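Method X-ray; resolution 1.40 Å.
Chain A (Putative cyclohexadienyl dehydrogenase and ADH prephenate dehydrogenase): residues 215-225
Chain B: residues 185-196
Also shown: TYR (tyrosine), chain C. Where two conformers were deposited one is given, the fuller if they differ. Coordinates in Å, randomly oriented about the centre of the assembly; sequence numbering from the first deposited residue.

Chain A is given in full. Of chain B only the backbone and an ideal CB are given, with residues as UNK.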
ATOM      1  N   LYS A 215      -1.294   8.503 -14.326  1.00 14.90           N
ATOM      2  CA  LYS A 215      -2.390   7.862 -15.010  1.00 15.60           C
ATOM      3  C   LYS A 215      -2.508   6.355 -14.701  1.00 11.85           C
ATOM      4  O   LYS A 215      -3.616   5.854 -14.559  1.00 14.72           O
ATOM      5  CB  LYS A 215      -2.277   8.025 -16.537  1.00 17.56           C
ATOM      6  CG  LYS A 215      -2.537   9.447 -16.985  1.00 23.34           C
ATOM      7  CD  LYS A 215      -2.080   9.729 -18.400  1.00 32.27           C
ATOM      8  CE  LYS A 215      -2.679   8.780 -19.386  1.00 26.83           C
ATOM      9  NZ  LYS A 215      -2.549   9.386 -20.777  1.00 28.16           N
ATOM     10  N   TYR A 216      -1.378   5.634 -14.650  1.00  9.82           N
ATOM     11  CA  TYR A 216      -1.392   4.187 -14.569  1.00 10.70           C
ATOM     12  C   TYR A 216      -1.076   3.680 -13.177  1.00 10.21           C
ATOM     13  O   TYR A 216      -0.806   2.466 -12.969  1.00 11.20           O
ATOM     14  CB  TYR A 216      -0.432   3.596 -15.605  1.00 10.15           C
ATOM     15  CG  TYR A 216      -0.669   4.116 -17.045  1.00 10.21           C
ATOM     16  CD1 TYR A 216      -1.936   4.219 -17.609  1.00 12.26           C
ATOM     17  CD2 TYR A 216       0.406   4.556 -17.809  1.00 12.36           C
ATOM     18  CE1 TYR A 216      -2.103   4.713 -18.899  1.00 14.81           C
ATOM     19  CE2 TYR A 216       0.231   5.030 -19.085  1.00 14.76           C
ATOM     20  CZ  TYR A 216      -1.012   5.136 -19.606  1.00 15.17           C
ATOM     21  OH  TYR A 216      -1.148   5.622 -20.896  1.00 17.76           O
ATOM     22  N   SER A 217      -1.179   4.584 -12.194  1.00 10.14           N
ATOM     23  CA  SER A 217      -0.825   4.242 -10.815  1.00  9.35           C
ATOM     24  C   SER A 217      -1.677   3.166 -10.144  1.00  9.29           C
ATOM     25  O   SER A 217      -1.216   2.567  -9.146  1.00  9.70           O
ATOM     26  CB  SER A 217      -0.795   5.520  -9.958  1.00 11.42           C
ATOM     27  OG  SER A 217      -2.060   6.170  -9.975  1.00 13.11           O
ATOM     28  N   ALA A 218      -2.874   2.889 -10.670  1.00  8.81           N
ATOM     29  CA  ALA A 218      -3.740   1.839 -10.091  1.00  8.25           C
ATOM     30  C   ALA A 218      -3.269   0.422 -10.351  1.00  8.52           C
ATOM     31  O   ALA A 218      -3.926  -0.522  -9.921  1.00 13.28           O
ATOM     32  CB  ALA A 218      -5.202   2.015 -10.516  1.00  9.28           C
ATOM     33  N   SER A 219      -2.103   0.265 -10.998  1.00  8.53           N
ATOM     34  CA  SER A 219      -1.486  -1.047 -11.199  1.00  9.36           C
ATOM     35  C   SER A 219      -0.497  -1.401 -10.093  1.00  9.85           C
ATOM     36  O   SER A 219       0.206  -2.400 -10.170  1.00  9.46           O
ATOM     37  CB  SER A 219      -0.849  -1.222 -12.590  1.00 11.23           C
ATOM     38  OG  SER A 219       0.095  -0.198 -12.867  1.00 11.03           O
ATOM     39  N   GLY A 220      -0.439  -0.574  -9.036  1.00  9.71           N
ATOM     40  CA  GLY A 220       0.324  -0.926  -7.822  1.00 11.03           C
ATOM     41  C   GLY A 220       1.033   0.232  -7.146  1.00 10.77           C
ATOM     42  O   GLY A 220       1.235   0.244  -5.942  1.00 13.74           O
ATOM     43  N   PHE A 221       1.437   1.218  -7.940  1.00  9.90           N
ATOM     44  CA  PHE A 221       2.244   2.306  -7.457  1.00  9.93           C
ATOM     45  C   PHE A 221       1.473   3.160  -6.466  1.00  9.09           C
ATOM     46  O   PHE A 221       2.065   3.635  -5.482  1.00 10.96           O
ATOM     47  CB  PHE A 221       2.644   3.164  -8.648  1.00 11.84           C
ATOM     48  CG  PHE A 221       3.671   4.208  -8.377  1.00 11.96           C
ATOM     49  CD1 PHE A 221       5.001   3.893  -8.239  1.00 16.53           C
ATOM     50  CD2 PHE A 221       3.300   5.546  -8.400  1.00 14.26           C
ATOM     51  CE1 PHE A 221       5.942   4.901  -8.007  1.00 16.45           C
ATOM     52  CE2 PHE A 221       4.225   6.540  -8.205  1.00 13.70           C
ATOM     53  CZ  PHE A 221       5.531   6.216  -8.009  1.00 12.58           C
ATOM     54  N   ARG A 222       0.184   3.361  -6.693  1.00  8.59           N
ATOM     55  CA  ARG A 222      -0.590   4.231  -5.837  1.00 10.69           C
ATOM     56  C   ARG A 222      -0.505   3.861  -4.333  1.00  9.48           C
ATOM     57  O   ARG A 222      -0.483   4.781  -3.476  1.00 11.53           O
ATOM     58  CB  ARG A 222      -2.033   4.395  -6.307  1.00 11.61           C
ATOM     59  CG  ARG A 222      -2.801   3.109  -6.201  1.00 11.10           C
ATOM     60  CD  ARG A 222      -4.243   3.303  -6.699  1.00 10.34           C
ATOM     61  NE  ARG A 222      -4.984   2.045  -6.700  1.00 12.12           N
ATOM     62  CZ  ARG A 222      -6.296   1.960  -6.891  1.00 11.92           C
ATOM     63  NH1 ARG A 222      -6.997   3.051  -7.139  1.00 14.05           N
ATOM     64  NH2 ARG A 222      -6.889   0.777  -6.814  1.00 14.25           N
ATOM     65  N   ASP A 223      -0.470   2.557  -4.006  1.00 12.09           N
ATOM     66  CA  ASP A 223      -0.385   2.140  -2.621  1.00 13.33           C
ATOM     67  C   ASP A 223       0.846   2.754  -1.889  1.00 13.48           C
ATOM     68  O   ASP A 223       0.774   3.188  -0.712  1.00 16.14           O
ATOM     69  CB  ASP A 223      -0.328   0.610  -2.598  1.00 15.44           C
ATOM     70  CG  ASP A 223      -1.549  -0.063  -3.299  1.00 21.70           C
ATOM     71  OD1 ASP A 223      -1.669  -0.035  -4.568  1.00 23.47           O
ATOM     72  OD2 ASP A 223      -2.380  -0.666  -2.586  1.00 28.30           O
ATOM     73  N   PHE A 224       1.972   2.801  -2.588  1.00 11.51           N
ATOM     74  CA  PHE A 224       3.207   3.322  -2.026  1.00 10.90           C
ATOM     75  C   PHE A 224       3.160   4.861  -1.926  1.00  9.23           C
ATOM     76  O   PHE A 224       3.735   5.488  -0.995  1.00  9.79           O
ATOM     77  CB  PHE A 224       4.393   2.952  -2.915  1.00 13.03           C
ATOM     78  CG  PHE A 224       4.768   1.507  -2.882  1.00 16.74           C
ATOM     79  CD1 PHE A 224       4.059   0.573  -3.623  1.00 17.81           C
ATOM     80  CD2 PHE A 224       5.874   1.097  -2.169  1.00 18.32           C
ATOM     81  CE1 PHE A 224       4.406  -0.771  -3.580  1.00 20.69           C
ATOM     82  CE2 PHE A 224       6.264  -0.245  -2.155  1.00 21.46           C
ATOM     83  CZ  PHE A 224       5.534  -1.183  -2.867  1.00 22.31           C
ATOM     84  N   THR A 225       2.519   5.509  -2.882  1.00  9.67           N
ATOM     85  CA  THR A 225       2.400   6.980  -2.860  1.00  9.48           C
ATOM     86  C   THR A 225       1.653   7.477  -1.613  1.00 10.06           C
ATOM     87  O   THR A 225       1.914   8.594  -1.168  1.00 10.69           O
ATOM     88  CB  THR A 225       1.738   7.591  -4.130  1.00 10.51           C
ATOM     89  OG1 THR A 225       0.340   7.223  -4.199  1.00 11.50           O
ATOM     90  CG2 THR A 225       2.504   7.186  -5.386  1.00 11.68           C
TER
ATOM     91  N   UNK B 185       6.909  -1.564 -15.810  1.00  8.68           N
ATOM     92  CA  UNK B 185       7.982  -2.001 -14.929  1.00  9.31           C
ATOM     93  C   UNK B 185       8.074  -1.104 -13.705  1.00  9.67           C
ATOM     94  O   UNK B 185       8.290  -1.610 -12.630  1.00 11.06           O
ATOM     95  CB  UNK B 185       9.317  -2.016 -15.676  1.00  9.31           C
ATOM     96  N   UNK B 186       7.893   0.210 -13.879  1.00  9.52           N
ATOM     97  CA  UNK B 186       7.975   1.122 -12.722  1.00 11.28           C
ATOM     98  C   UNK B 186       6.657   1.279 -11.998  1.00 10.64           C
ATOM     99  O   UNK B 186       6.687   1.354 -10.775  1.00 12.17           O
ATOM    100  CB  UNK B 186       8.463   2.501 -13.171  1.00 11.28           C
ATOM    101  N   UNK B 187       5.525   1.400 -12.718  1.00 10.68           N
ATOM    102  CA  UNK B 187       4.240   1.690 -12.020  0.50 11.00           C
ATOM    103  C   UNK B 187       3.597   0.445 -11.437  1.00 11.38           C
ATOM    104  O   UNK B 187       2.688   0.557 -10.590  1.00 11.79           O
ATOM    105  CB  UNK B 187       3.252   2.354 -12.981  0.50 11.00           C
ATOM    106  N   UNK B 188       4.016  -0.755 -11.850  1.00  8.56           N
ATOM    107  CA  UNK B 188       3.359  -1.970 -11.378  1.00  8.73           C
ATOM    108  C   UNK B 188       4.316  -3.072 -10.947  1.00  7.93           C
ATOM    109  O   UNK B 188       4.194  -3.615  -9.863  1.00  9.27           O
ATOM    110  CB  UNK B 188       2.441  -2.510 -12.477  1.00  8.73           C
ATOM    111  N   UNK B 189       5.259  -3.442 -11.819  1.00  7.61           N
ATOM    112  CA  UNK B 189       6.043  -4.614 -11.552  1.00  7.54           C
ATOM    113  C   UNK B 189       7.031  -4.440 -10.402  1.00  8.61           C
ATOM    114  O   UNK B 189       7.057  -5.274  -9.501  1.00  8.63           O
ATOM    115  CB  UNK B 189       6.794  -5.017 -12.823  1.00  7.54           C
ATOM    116  N   UNK B 190       7.797  -3.355 -10.440  1.00  8.49           N
ATOM    117  CA  UNK B 190       8.692  -3.045  -9.324  1.00  9.26           C
ATOM    118  C   UNK B 190       7.929  -2.913  -8.015  1.00  9.84           C
ATOM    119  O   UNK B 190       8.318  -3.525  -7.008  1.00 11.37           O
ATOM    120  CB  UNK B 190       9.466  -1.756  -9.606  1.00  9.26           C
ATOM    121  N   UNK B 191       6.798  -2.163  -7.995  1.00  9.70           N
ATOM    122  CA  UNK B 191       6.038  -2.105  -6.715  1.00  9.63           C
ATOM    123  C   UNK B 191       5.689  -3.495  -6.165  1.00  8.91           C
ATOM    124  O   UNK B 191       5.856  -3.747  -4.951  1.00  9.07           O
ATOM    125  CB  UNK B 191       4.747  -1.308  -6.912  1.00  9.63           C
ATOM    126  N   UNK B 192       5.225  -4.420  -7.020  1.00  8.78           N
ATOM    127  CA  UNK B 192       4.904  -5.761  -6.521  1.00  8.29           C
ATOM    128  C   UNK B 192       6.140  -6.520  -6.011  1.00  8.24           C
ATOM    129  O   UNK B 192       6.085  -7.182  -4.988  1.00  9.00           O
ATOM    130  CB  UNK B 192       4.227  -6.572  -7.628  1.00  8.29           C
ATOM    131  N   UNK B 193       7.231  -6.472  -6.786  1.00  8.07           N
ATOM    132  CA  UNK B 193       8.469  -7.144  -6.411  1.00  8.93           C
ATOM    133  C   UNK B 193       8.989  -6.661  -5.042  1.00  9.44           C
ATOM    134  O   UNK B 193       9.348  -7.492  -4.212  1.00  9.52           O
ATOM    135  CB  UNK B 193       9.531  -6.913  -7.488  1.00  8.93           C
ATOM    136  N   UNK B 194       8.943  -5.337  -4.842  1.00  8.42           N
ATOM    137  CA  UNK B 194       9.389  -4.759  -3.600  1.00  9.31           C
ATOM    138  C   UNK B 194       8.473  -5.160  -2.439  1.00  9.87           C
ATOM    139  O   UNK B 194       8.956  -5.420  -1.337  1.00 10.57           O
ATOM    140  CB  UNK B 194       9.457  -3.236  -3.728  1.00  9.31           C
ATOM    141  N   UNK B 195       7.149  -5.205  -2.687  1.00  9.40           N
ATOM    142  CA  UNK B 195       6.228  -5.680  -1.654  1.00 10.58           C
ATOM    143  C   UNK B 195       6.505  -7.142  -1.282  1.00  9.21           C
ATOM    144  O   UNK B 195       6.572  -7.485  -0.111  1.00 10.95           O
ATOM    145  CB  UNK B 195       4.782  -5.526  -2.128  1.00 10.58           C
ATOM    146  N   UNK B 196       6.685  -8.005  -2.281  1.00  9.43           N
ATOM    147  CA  UNK B 196       7.040  -9.415  -1.974  1.00  8.83           C
ATOM    148  C   UNK B 196       8.334  -9.460  -1.145  1.00  9.43           C
ATOM    149  O   UNK B 196       8.460 -10.264  -0.202  1.00 12.41           O
ATOM    150  CB  UNK B 196       7.210 -10.226  -3.260  1.00  8.83           C
TER
HETATM  151  N   TYR C 302      -3.746  -6.340  -8.778  1.00 11.03           N
HETATM  152  CA  TYR C 302      -3.250  -4.962  -8.521  1.00 11.53           C
HETATM  153  C   TYR C 302      -3.872  -4.429  -7.259  1.00 14.17           C
HETATM  154  O   TYR C 302      -4.621  -5.174  -6.632  1.00 11.92           O
HETATM  155  CB  TYR C 302      -3.551  -4.035  -9.705  1.00 11.40           C
HETATM  156  CG  TYR C 302      -2.953  -4.473 -11.036  1.00  9.46           C
HETATM  157  CD1 TYR C 302      -1.921  -5.408 -11.125  1.00  9.65           C
HETATM  158  CD2 TYR C 302      -3.442  -3.949 -12.204  1.00  8.60           C
HETATM  159  CE1 TYR C 302      -1.401  -5.794 -12.349  1.00  9.64           C
HETATM  160  CE2 TYR C 302      -2.925  -4.285 -13.431  1.00  8.68           C
HETATM  161  CZ  TYR C 302      -1.925  -5.218 -13.523  1.00  9.72           C
HETATM  162  OH  TYR C 302      -1.441  -5.618 -14.740  1.00 10.07           O
HETATM  163  OXT TYR C 302      -3.604  -3.255  -6.911  1.00 14.63           O

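Chain B runs as a helix past the turn at 217-220 and the chain A helix that follows, the two axes crossing at 73°. At 185 the CB has nothing of chain A within reach, so this contact sets no preference; the residue is Ala B185.

At 186 the CB points sideways, into space that chain A leaves open, and many side chains would fit. Ile B186 extends its end somewhat nearer chain A.

Position 187 is more demanding. Its CB, though directed sideways, lies 4.1 Å from Tyr A216 O and 4.4 Å from Phe A221 CB, so a compact apolar side chain suits it; alanine would reach less far, while valine or threonine could fit. Val B187 brings CG2 to 4.0 Å from Tyr A216 CB and to 3.4 Å from Ser A219 OG, whose hydroxyl already donates to Tyr A216 O. The backbone contributes too: Phe A221 N gives a weak hydrogen bond to Val B187 O (3.0 Å).

At 188 the ideal CB is only 3.2 Å from Ser A219 O, an acceptor close enough to favour a small donor such as serine, perhaps threonine or cysteine. Ser B188, with chi1 t, donates from OG to Ser A219 O at 2.8 Å. Its OG also lies 3.8 Å from CE1 of the bound tyrosine.

Positions 189 and 190 have CBs with no chain A atom nearby and are little constrained here. They are His B189 and Leu B190.

At 191 the nitrogen lacks a helical hydrogen bond to the preceding turn, so proline forfeits no hydrogen bond at this kink, and phi of -54° fits its ring. The CB points toward chain A, 3.4 Å from Phe A224 CE1, which favours something compact and apolar; alanine is also plausible. Pro B191 sets CB 3.6 Å from Phe A224 CE1, and its CG lies at the edge of the Phe A221 ring, 4.2 Å from CD1.

At 192 the CB points sideways without touching chain A, but a longer side chain could reach the turn at Gly A220; several polar or aromatic types would do. His B192 donates from ND1 to Ser B188 O (2.9 Å), an arrangement that leaves CE1 3.3 Å from Ser A219 O.

Position 193 is out of reach: Ile B193. At 194 the CB is 4.5 Å from Phe A224 CZ, suiting aliphatic groups; Ile B194 places CG2 4.3 Å from Phe A224 CE2. At 195 the CB also points toward that ring, and a small apolar residue fits: Ala B195 has CB 4.5 Å from Phe A224 CZ. Position 196 is out of reach and holds Tyr B196.

Chain B, residues 185-196: AIVSHLPHIIAY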
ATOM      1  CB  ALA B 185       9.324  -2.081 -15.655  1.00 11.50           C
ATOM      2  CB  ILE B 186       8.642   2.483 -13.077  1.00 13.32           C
ATOM      3  CG1 ILE B 186       8.816   3.361 -11.839  1.00 19.37           C
ATOM      4  CG2 ILE B 186       7.889   3.230 -14.157  1.00 16.30           C
ATOM      5  CD1 ILE B 186       9.704   2.728 -10.756  1.00 21.05           C
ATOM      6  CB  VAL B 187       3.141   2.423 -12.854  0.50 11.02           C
ATOM      7  CG1 VAL B 187       3.568   3.825 -13.255  0.50 14.05           C
ATOM      8  CG2 VAL B 187       2.682   1.601 -14.052  0.50  7.80           C
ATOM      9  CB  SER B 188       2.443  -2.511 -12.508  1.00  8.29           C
ATOM     10  OG  SER B 188       1.775  -3.693 -12.082  1.00  8.77           O
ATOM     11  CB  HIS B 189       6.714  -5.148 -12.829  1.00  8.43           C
ATOM     12  CG  HIS B 189       5.734  -5.348 -13.945  1.00  7.30           C
ATOM     13  ND1 HIS B 189       6.134  -5.442 -15.261  1.00  9.00           N
ATOM     14  CD2 HIS B 189       4.379  -5.373 -13.955  1.00  7.75           C
ATOM     15  CE1 HIS B 189       5.068  -5.591 -16.025  1.00  7.94           C
ATOM     16  NE2 HIS B 189       3.982  -5.535 -15.251  1.00  8.13           N
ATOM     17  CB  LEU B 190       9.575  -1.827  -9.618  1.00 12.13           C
ATOM     18  CG  LEU B 190      10.605  -1.498  -8.525  1.00 13.94           C
ATOM     19  CD1 LEU B 190      11.621  -2.620  -8.416  1.00 20.64           C
ATOM     20  CD2 LEU B 190      11.312  -0.183  -8.770  1.00 19.99           C
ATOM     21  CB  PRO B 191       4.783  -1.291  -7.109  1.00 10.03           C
ATOM     22  CG  PRO B 191       5.314  -0.337  -8.138  1.00 11.55           C
ATOM     23  CD  PRO B 191       6.332  -1.150  -8.939  1.00 10.91           C
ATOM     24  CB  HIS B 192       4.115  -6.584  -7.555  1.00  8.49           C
ATOM     25  CG  HIS B 192       2.672  -6.194  -7.669  1.00  8.57           C
ATOM     26  ND1 HIS B 192       2.235  -5.071  -8.339  1.00  9.67           N
ATOM     27  CD2 HIS B 192       1.560  -6.811  -7.205  1.00  9.97           C
ATOM     28  CE1 HIS B 192       0.913  -5.034  -8.303  1.00  9.55           C
ATOM     29  NE2 HIS B 192       0.485  -6.064  -7.590  1.00 11.09           N
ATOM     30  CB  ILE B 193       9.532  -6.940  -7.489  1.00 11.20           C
ATOM     31  CG1 ILE B 193       9.144  -7.768  -8.722  1.00 13.24           C
ATOM     32  CG2 ILE B 193      10.940  -7.277  -6.993  1.00 12.22           C
ATOM     33  CD1 ILE B 193       9.857  -7.335 -10.006  1.00 13.38           C
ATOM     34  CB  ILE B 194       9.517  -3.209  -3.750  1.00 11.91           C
ATOM     35  CG1 ILE B 194      10.596  -2.814  -4.772  1.00 12.84           C
ATOM     36  CG2 ILE B 194       9.865  -2.564  -2.464  1.00 16.40           C
ATOM     37  CD1 ILE B 194      11.958  -3.401  -4.582  1.00 19.02           C
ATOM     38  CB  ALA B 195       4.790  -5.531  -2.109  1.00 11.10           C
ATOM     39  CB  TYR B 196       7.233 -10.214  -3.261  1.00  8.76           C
ATOM     40  CG  TYR B 196       5.943 -10.664  -3.917  1.00  9.80           C
ATOM     41  CD1 TYR B 196       5.098 -11.561  -3.273  1.00  9.34           C
ATOM     42  CD2 TYR B 196       5.603 -10.269  -5.236  1.00 11.11           C
ATOM     43  CE1 TYR B 196       3.937 -12.006  -3.870  1.00 10.47           C
ATOM     44  CE2 TYR B 196       4.447 -10.746  -5.843  1.00 12.05           C
ATOM     45  CZ  TYR B 196       3.624 -11.620  -5.178  1.00 12.37           C
ATOM     46  OH  TYR B 196       2.484 -12.101  -5.837  1.00 13.33           O
TER
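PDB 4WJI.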